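Local coordinates for protein putative alpha-L-fucosidase (Bacteroides thetaiotaomicron VPI-5482, PDB 3GZA) that probably hydrolyses alpha-L-fucosyl linkages in glycans, as a member of glycoside hydrolase family 29, at residues Asp213-Gly225 and Ile249-Asn261. Sequence-based numbering, arbitrary orientation.
Sequences DRADFRWGGSETG and IDQLELLKHGDKN
The backbone oxygen of Leu255, in the last turn of helix 251-257, is gripped side-on by the guanidinium of Arg218. NE gives it the shorter, straighter bond, 2.9 Å to Leu255 O at 166° at the hydrogen, and NH2 a longer and more bent one, 3.3 Å to the same Leu255 O. The oxygen lies in the guanidinium plane, but both nitrogens approach it from one face of the carbonyl plane. Gly258, just past the helix and with positive phi, sets its CA over one face of the guanidinium, where a side chain would collide with NH2. Arg218 places its CG between backbone N and carbonyl carbon (chi1 63°) and then runs extended to NE. The guanidinium is also held from outside the two segments, by Val266. An alanine here would probably leave Leu255 O without both donors and open a gap beside Gly258 CA. The contact lies in the TIM-barrel domain of this family 29 glycoside hydrolase: strand 218-219 pairs in parallel with strand 264-273, and helix 251-257, within the connection between them, packs against the strand and the Gly220-Gly221 turn that follows it. There Leu255 covers the carbonyl of Trp219, with CB 3.4 Å from Trp219 O, while its CD1 reaches the indole obliquely, 4.2 Å from Trp219 CE3; the indole's polar partner is Asp271. Leu252 CD2 lies 3.5 Å from Gly221 O. At Gly221, a CB would run into Lys256 CG. The extended Lys256 chain passes Gly220 O, and a water accepts from Lys256 NZ (2.8 Å) and donates to Gly221 O.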
ATOM      1  N   ASP A 213     -24.002  15.284  -5.631  1.00 23.55           N
ATOM      2  CA  ASP A 213     -25.440  15.130  -5.343  1.00 23.51           C
ATOM      3  C   ASP A 213     -25.880  15.862  -4.088  1.00 25.01           C
ATOM      4  O   ASP A 213     -27.053  16.246  -3.977  1.00 23.69           O
ATOM      5  CB  ASP A 213     -25.787  13.656  -5.134  1.00 24.20           C
ATOM      6  CG  ASP A 213     -25.611  12.832  -6.372  1.00 24.69           C
ATOM      7  OD1 ASP A 213     -25.822  13.352  -7.496  1.00 25.33           O
ATOM      8  OD2 ASP A 213     -25.226  11.634  -6.256  1.00 28.18           O
ATOM      9  N   ARG A 214     -24.967  16.026  -3.150  1.00 24.01           N
ATOM     10  CA  ARG A 214     -25.303  16.520  -1.832  1.00 24.25           C
ATOM     11  C   ARG A 214     -24.188  17.170  -1.054  1.00 24.17           C
ATOM     12  O   ARG A 214     -23.070  16.654  -0.996  1.00 23.88           O
ATOM     13  CB  ARG A 214     -25.797  15.299  -1.019  1.00 24.06           C
ATOM     14  CG  ARG A 214     -26.196  15.615   0.403  1.00 24.18           C
ATOM     15  CD  ARG A 214     -26.608  14.375   1.117  1.00 24.32           C
ATOM     16  NE  ARG A 214     -26.698  14.509   2.567  1.00 25.42           N
ATOM     17  CZ  ARG A 214     -26.953  13.491   3.382  1.00 29.08           C
ATOM     18  NH1 ARG A 214     -27.244  12.289   2.915  1.00 28.94           N
ATOM     19  NH2 ARG A 214     -26.990  13.676   4.689  1.00 29.22           N
ATOM     20  N   ALA A 215     -24.508  18.288  -0.401  1.00 24.11           N
ATOM     21  CA  ALA A 215     -23.638  18.950   0.567  1.00 24.17           C
ATOM     22  C   ALA A 215     -24.555  19.417   1.700  1.00 24.69           C
ATOM     23  O   ALA A 215     -25.550  20.099   1.454  1.00 25.53           O
ATOM     24  CB  ALA A 215     -22.948  20.141  -0.015  1.00 24.50           C
ATOM     25  N   ASP A 216     -24.225  18.985   2.916  1.00 23.00           N
ATOM     26  CA  ASP A 216     -25.001  19.414   4.082  1.00 23.85           C
ATOM     27  C   ASP A 216     -24.615  20.786   4.628  1.00 25.33           C
ATOM     28  O   ASP A 216     -25.321  21.341   5.484  1.00 25.71           O
ATOM     29  CB  ASP A 216     -24.988  18.357   5.157  1.00 24.67           C
ATOM     30  CG  ASP A 216     -25.798  17.136   4.800  1.00 24.94           C
ATOM     31  OD1 ASP A 216     -26.586  17.125   3.823  1.00 25.01           O
ATOM     32  OD2 ASP A 216     -25.702  16.157   5.597  1.00 25.71           O
ATOM     33  N   PHE A 217     -23.544  21.346   4.093  1.00 25.11           N
ATOM     34  CA  PHE A 217     -23.154  22.724   4.307  1.00 24.42           C
ATOM     35  C   PHE A 217     -22.246  23.066   3.139  1.00 24.62           C
ATOM     36  O   PHE A 217     -21.900  22.158   2.361  1.00 24.53           O
ATOM     37  CB  PHE A 217     -22.543  22.965   5.693  1.00 24.91           C
ATOM     38  CG  PHE A 217     -21.341  22.149   5.996  1.00 23.64           C
ATOM     39  CD1 PHE A 217     -20.136  22.541   5.540  1.00 25.77           C
ATOM     40  CD2 PHE A 217     -21.435  20.993   6.779  1.00 24.20           C
ATOM     41  CE1 PHE A 217     -19.044  21.834   5.800  1.00 24.86           C
ATOM     42  CE2 PHE A 217     -20.347  20.279   7.063  1.00 25.93           C
ATOM     43  CZ  PHE A 217     -19.141  20.706   6.605  1.00 25.15           C
ATOM     44  N   ARG A 218     -21.892  24.336   2.972  1.00 25.08           N
ATOM     45  CA  ARG A 218     -21.072  24.759   1.835  1.00 25.32           C
ATOM     46  C   ARG A 218     -19.860  25.500   2.335  1.00 25.14           C
ATOM     47  O   ARG A 218     -19.965  26.246   3.292  1.00 25.44           O
ATOM     48  CB  ARG A 218     -21.824  25.695   0.869  1.00 26.13           C
ATOM     49  CG  ARG A 218     -22.268  27.034   1.497  1.00 25.88           C
ATOM     50  CD  ARG A 218     -23.127  27.825   0.558  1.00 25.88           C
ATOM     51  NE  ARG A 218     -23.133  29.225   0.994  1.00 25.38           N
ATOM     52  CZ  ARG A 218     -24.053  29.799   1.768  1.00 24.97           C
ATOM     53  NH1 ARG A 218     -25.169  29.146   2.129  1.00 25.00           N
ATOM     54  NH2 ARG A 218     -23.888  31.065   2.121  1.00 24.92           N
ATOM     55  N   TRP A 219     -18.756  25.342   1.628  1.00 25.39           N
ATOM     56  CA  TRP A 219     -17.560  26.168   1.874  1.00 26.52           C
ATOM     57  C   TRP A 219     -17.904  27.578   1.449  1.00 26.54           C
ATOM     58  O   TRP A 219     -18.350  27.809   0.327  1.00 28.74           O
ATOM     59  CB  TRP A 219     -16.396  25.625   1.039  1.00 28.06           C
ATOM     60  CG  TRP A 219     -15.133  26.430   1.150  1.00 26.70           C
ATOM     61  CD1 TRP A 219     -14.416  26.636   2.247  1.00 28.77           C
ATOM     62  CD2 TRP A 219     -14.463  27.095   0.082  1.00 26.39           C
ATOM     63  NE1 TRP A 219     -13.316  27.393   1.964  1.00 29.14           N
ATOM     64  CE2 TRP A 219     -13.310  27.683   0.635  1.00 26.59           C
ATOM     65  CE3 TRP A 219     -14.708  27.223  -1.277  1.00 30.07           C
ATOM     66  CZ2 TRP A 219     -12.422  28.398  -0.109  1.00 27.83           C
ATOM     67  CZ3 TRP A 219     -13.838  27.963  -2.025  1.00 30.57           C
ATOM     68  CH2 TRP A 219     -12.700  28.541  -1.438  1.00 29.14           C
ATOM     69  N   GLY A 220     -17.674  28.533   2.347  1.00 24.82           N
ATOM     70  CA  GLY A 220     -18.019  29.935   2.134  1.00 26.08           C
ATOM     71  C   GLY A 220     -17.167  30.755   1.192  1.00 26.61           C
ATOM     72  O   GLY A 220     -17.195  31.988   1.276  1.00 25.94           O
ATOM     73  N   GLY A 221     -16.423  30.107   0.311  1.00 26.66           N
ATOM     74  CA  GLY A 221     -15.743  30.843  -0.779  1.00 27.33           C
ATOM     75  C   GLY A 221     -14.336  31.367  -0.535  1.00 26.99           C
ATOM     76  O   GLY A 221     -13.779  32.021  -1.438  1.00 26.86           O
ATOM     77  N   SER A 222     -13.778  31.183   0.667  1.00 25.53           N
ATOM     78  CA  SER A 222     -12.413  31.605   0.945  1.00 24.79           C
ATOM     79  C   SER A 222     -11.957  30.851   2.183  1.00 24.86           C
ATOM     80  O   SER A 222     -12.755  30.210   2.860  1.00 25.08           O
ATOM     81  CB  SER A 222     -12.332  33.092   1.222  1.00 24.76           C
ATOM     82  OG  SER A 222     -12.888  33.415   2.501  1.00 25.67           O
ATOM     83  N   GLU A 223     -10.648  30.873   2.453  1.00 24.43           N
ATOM     84  CA  GLU A 223     -10.080  30.330   3.684  1.00 24.38           C
ATOM     85  C   GLU A 223      -9.617  31.501   4.578  1.00 23.48           C
ATOM     86  O   GLU A 223      -8.622  31.397   5.289  1.00 24.83           O
ATOM     87  CB  GLU A 223      -8.938  29.381   3.392  1.00 24.85           C
ATOM     88  CG  GLU A 223      -9.400  28.175   2.580  1.00 25.64           C
ATOM     89  CD  GLU A 223      -8.325  27.119   2.381  1.00 27.70           C
ATOM     90  OE1 GLU A 223      -7.138  27.397   2.651  1.00 26.21           O
ATOM     91  OE2 GLU A 223      -8.663  25.993   1.952  1.00 29.37           O
ATOM     92  N   THR A 224     -10.403  32.571   4.599  1.00 23.93           N
ATOM     93  CA  THR A 224     -10.130  33.753   5.417  1.00 23.75           C
ATOM     94  C   THR A 224     -10.780  33.667   6.785  1.00 24.97           C
ATOM     95  O   THR A 224     -10.566  34.555   7.605  1.00 26.38           O
ATOM     96  CB  THR A 224     -10.692  35.022   4.767  1.00 24.80           C
ATOM     97  OG1 THR A 224     -12.098  34.883   4.617  1.00 25.73           O
ATOM     98  CG2 THR A 224      -9.993  35.309   3.390  1.00 25.74           C
ATOM     99  N   GLY A 225     -11.571  32.630   7.029  1.00 24.03           N
ATOM    100  CA  GLY A 225     -12.316  32.498   8.269  1.00 24.25           C
ATOM    101  C   GLY A 225     -13.477  33.465   8.348  1.00 24.18           C
ATOM    102  O   GLY A 225     -13.951  33.774   9.446  1.00 24.97           O
ATOM    103  N   ILE A 249     -24.444  31.994 -13.030  1.00 40.34           N
ATOM    104  CA  ILE A 249     -24.205  32.467 -11.681  1.00 39.47           C
ATOM    105  C   ILE A 249     -22.714  32.673 -11.419  1.00 38.45           C
ATOM    106  O   ILE A 249     -21.875  31.909 -11.902  1.00 37.55           O
ATOM    107  CB  ILE A 249     -24.770  31.448 -10.632  1.00 39.29           C
ATOM    108  CG1 ILE A 249     -26.295  31.315 -10.743  1.00 40.11           C
ATOM    109  CG2 ILE A 249     -24.408  31.857  -9.211  1.00 38.63           C
ATOM    110  CD1 ILE A 249     -27.060  32.608 -10.501  1.00 42.54           C
ATOM    111  N   ASP A 250     -22.401  33.737 -10.677  1.00 37.18           N
ATOM    112  CA  ASP A 250     -21.050  33.981 -10.176  1.00 35.84           C
ATOM    113  C   ASP A 250     -20.993  33.036  -8.965  1.00 34.68           C
ATOM    114  O   ASP A 250     -21.514  33.331  -7.882  1.00 33.45           O
ATOM    115  CB  ASP A 250     -20.910  35.469  -9.810  1.00 35.63           C
ATOM    116  CG  ASP A 250     -19.551  35.822  -9.221  1.00 36.58           C
ATOM    117  OD1 ASP A 250     -18.922  34.939  -8.602  1.00 32.36           O
ATOM    118  OD2 ASP A 250     -19.171  37.020  -9.337  1.00 36.17           O
ATOM    119  N   GLN A 251     -20.366  31.877  -9.141  1.00 33.82           N
ATOM    120  CA  GLN A 251     -20.388  30.874  -8.090  1.00 33.91           C
ATOM    121  C   GLN A 251     -19.702  31.249  -6.789  1.00 32.72           C
ATOM    122  O   GLN A 251     -20.189  30.864  -5.722  1.00 32.04           O
ATOM    123  CB  GLN A 251     -19.833  29.543  -8.586  1.00 34.86           C
ATOM    124  CG  GLN A 251     -20.576  29.031  -9.782  1.00 35.76           C
ATOM    125  CD  GLN A 251     -20.227  27.604 -10.090  1.00 39.71           C
ATOM    126  OE1 GLN A 251     -19.497  26.950  -9.333  1.00 44.10           O
ATOM    127  NE2 GLN A 251     -20.736  27.111 -11.187  1.00 37.88           N
ATOM    128  N   LEU A 252     -18.564  31.941  -6.838  1.00 32.71           N
ATOM    129  CA  LEU A 252     -17.928  32.346  -5.594  1.00 32.15           C
ATOM    130  C   LEU A 252     -18.831  33.284  -4.863  1.00 29.92           C
ATOM    131  O   LEU A 252     -18.910  33.179  -3.660  1.00 29.91           O
ATOM    132  CB  LEU A 252     -16.558  33.029  -5.760  1.00 33.04           C
ATOM    133  CG  LEU A 252     -15.361  32.108  -5.819  1.00 35.72           C
ATOM    134  CD1 LEU A 252     -14.121  32.954  -6.078  1.00 35.29           C
ATOM    135  CD2 LEU A 252     -15.201  31.249  -4.585  1.00 35.74           C
ATOM    136  N   GLU A 253     -19.507  34.192  -5.564  1.00 30.22           N
ATOM    137  CA  GLU A 253     -20.430  35.097  -4.864  1.00 30.55           C
ATOM    138  C   GLU A 253     -21.546  34.312  -4.216  1.00 28.84           C
ATOM    139  O   GLU A 253     -21.969  34.649  -3.143  1.00 28.73           O
ATOM    140  CB  GLU A 253     -21.018  36.136  -5.796  1.00 31.51           C
ATOM    141  CG  GLU A 253     -20.005  37.177  -6.232  1.00 35.65           C
ATOM    142  CD  GLU A 253     -19.524  38.038  -5.102  1.00 38.32           C
ATOM    143  OE1 GLU A 253     -20.341  38.437  -4.254  1.00 34.65           O
ATOM    144  OE2 GLU A 253     -18.311  38.327  -5.070  1.00 41.43           O
ATOM    145  N   LEU A 254     -22.040  33.288  -4.901  1.00 29.13           N
ATOM    146  CA  LEU A 254     -23.084  32.429  -4.357  1.00 28.07           C
ATOM    147  C   LEU A 254     -22.595  31.684  -3.119  1.00 27.45           C
ATOM    148  O   LEU A 254     -23.336  31.573  -2.148  1.00 26.73           O
ATOM    149  CB  LEU A 254     -23.624  31.499  -5.472  1.00 28.45           C
ATOM    150  CG  LEU A 254     -24.630  30.435  -5.050  1.00 29.89           C
ATOM    151  CD1 LEU A 254     -25.876  31.113  -4.437  1.00 27.95           C
ATOM    152  CD2 LEU A 254     -24.985  29.507  -6.245  1.00 29.68           C
ATOM    153  N   LEU A 255     -21.349  31.171  -3.096  1.00 26.15           N
ATOM    154  CA  LEU A 255     -20.823  30.523  -1.860  1.00 26.29           C
ATOM    155  C   LEU A 255     -20.707  31.485  -0.698  1.00 25.56           C
ATOM    156  O   LEU A 255     -21.063  31.167   0.426  1.00 26.03           O
ATOM    157  CB  LEU A 255     -19.473  29.877  -2.141  1.00 26.89           C
ATOM    158  CG  LEU A 255     -19.478  28.717  -3.134  1.00 29.28           C
ATOM    159  CD1 LEU A 255     -18.039  28.378  -3.495  1.00 28.54           C
ATOM    160  CD2 LEU A 255     -20.238  27.466  -2.570  1.00 29.59           C
ATOM    161  N   LYS A 256     -20.251  32.706  -0.988  1.00 25.02           N
ATOM    162  CA  LYS A 256     -20.042  33.722   0.014  1.00 26.64           C
ATOM    163  C   LYS A 256     -21.284  34.320   0.639  1.00 26.43           C
ATOM    164  O   LYS A 256     -21.230  34.809   1.785  1.00 28.21           O
ATOM    165  CB  LYS A 256     -19.193  34.848  -0.619  1.00 26.52           C
ATOM    166  CG  LYS A 256     -17.737  34.419  -0.846  1.00 29.55           C
ATOM    167  CD  LYS A 256     -16.928  35.435  -1.645  1.00 31.18           C
ATOM    168  CE  LYS A 256     -15.469  34.945  -1.804  1.00 33.42           C
ATOM    169  NZ  LYS A 256     -14.769  35.751  -2.804  1.00 35.27           N
ATOM    170  N   HIS A 257     -22.371  34.337  -0.128  1.00 25.96           N
ATOM    171  CA  HIS A 257     -23.621  34.966   0.282  1.00 24.95           C
ATOM    172  C   HIS A 257     -24.815  34.020   0.421  1.00 24.47           C
ATOM    173  O   HIS A 257     -25.776  34.363   1.090  1.00 24.08           O
ATOM    174  CB  HIS A 257     -24.030  36.060  -0.752  1.00 24.82           C
ATOM    175  CG  HIS A 257     -23.147  37.284  -0.748  1.00 24.27           C
ATOM    176  ND1 HIS A 257     -23.299  38.303   0.162  1.00 25.05           N
ATOM    177  CD2 HIS A 257     -22.106  37.642  -1.546  1.00 25.78           C
ATOM    178  CE1 HIS A 257     -22.392  39.239  -0.075  1.00 26.16           C
ATOM    179  NE2 HIS A 257     -21.663  38.871  -1.118  1.00 25.99           N
ATOM    180  N   GLY A 258     -24.814  32.901  -0.295  1.00 24.79           N
ATOM    181  CA  GLY A 258     -26.004  32.059  -0.392  1.00 25.29           C
ATOM    182  C   GLY A 258     -27.061  32.725  -1.274  1.00 24.43           C
ATOM    183  O   GLY A 258     -26.815  33.742  -1.949  1.00 23.76           O
ATOM    184  N   ASP A 259     -28.272  32.160  -1.282  1.00 24.05           N
ATOM    185  CA  ASP A 259     -29.339  32.630  -2.109  1.00 24.04           C
ATOM    186  C   ASP A 259     -30.589  32.615  -1.260  1.00 24.08           C
ATOM    187  O   ASP A 259     -31.145  31.565  -0.946  1.00 23.46           O
ATOM    188  CB  ASP A 259     -29.474  31.712  -3.332  1.00 23.30           C
ATOM    189  CG  ASP A 259     -30.606  32.079  -4.254  1.00 24.66           C
ATOM    190  OD1 ASP A 259     -31.366  33.050  -4.022  1.00 23.88           O
ATOM    191  OD2 ASP A 259     -30.736  31.326  -5.261  1.00 28.32           O
ATOM    192  N   LYS A 260     -31.033  33.800  -0.894  1.00 23.53           N
ATOM    193  CA  LYS A 260     -32.210  33.960  -0.058  1.00 24.16           C
ATOM    194  C   LYS A 260     -33.462  33.283  -0.610  1.00 23.41           C
ATOM    195  O   LYS A 260     -34.367  32.965   0.158  1.00 24.72           O
ATOM    196  CB  LYS A 260     -32.477  35.448   0.208  1.00 24.39           C
ATOM    197  CG  LYS A 260     -32.878  36.259  -0.955  1.00 26.49           C
ATOM    198  CD  LYS A 260     -32.939  37.731  -0.565  1.00 29.57           C
ATOM    199  CE  LYS A 260     -33.374  38.551  -1.732  1.00 32.44           C
ATOM    200  NZ  LYS A 260     -33.591  40.001  -1.365  1.00 34.95           N
ATOM    201  N   ASN A 261     -33.528  33.096  -1.939  1.00 22.85           N
ATOM    202  CA  ASN A 261     -34.665  32.447  -2.600  1.00 23.37           C
ATOM    203  C   ASN A 261     -34.445  30.957  -2.898  1.00 23.12           C
ATOM    204  O   ASN A 261     -35.362  30.299  -3.448  1.00 23.53           O
ATOM    205  CB  ASN A 261     -34.943  33.183  -3.892  1.00 23.29           C
ATOM    206  CG  ASN A 261     -35.313  34.600  -3.670  1.00 25.33           C
ATOM    207  OD1 ASN A 261     -36.130  34.917  -2.799  1.00 26.40           O
ATOM    208  ND2 ASN A 261     -34.727  35.480  -4.462  1.00 29.85           N
TER
HETATM  209  O   HOH W   1     -12.501  34.122  -2.607  1.00 28.27           O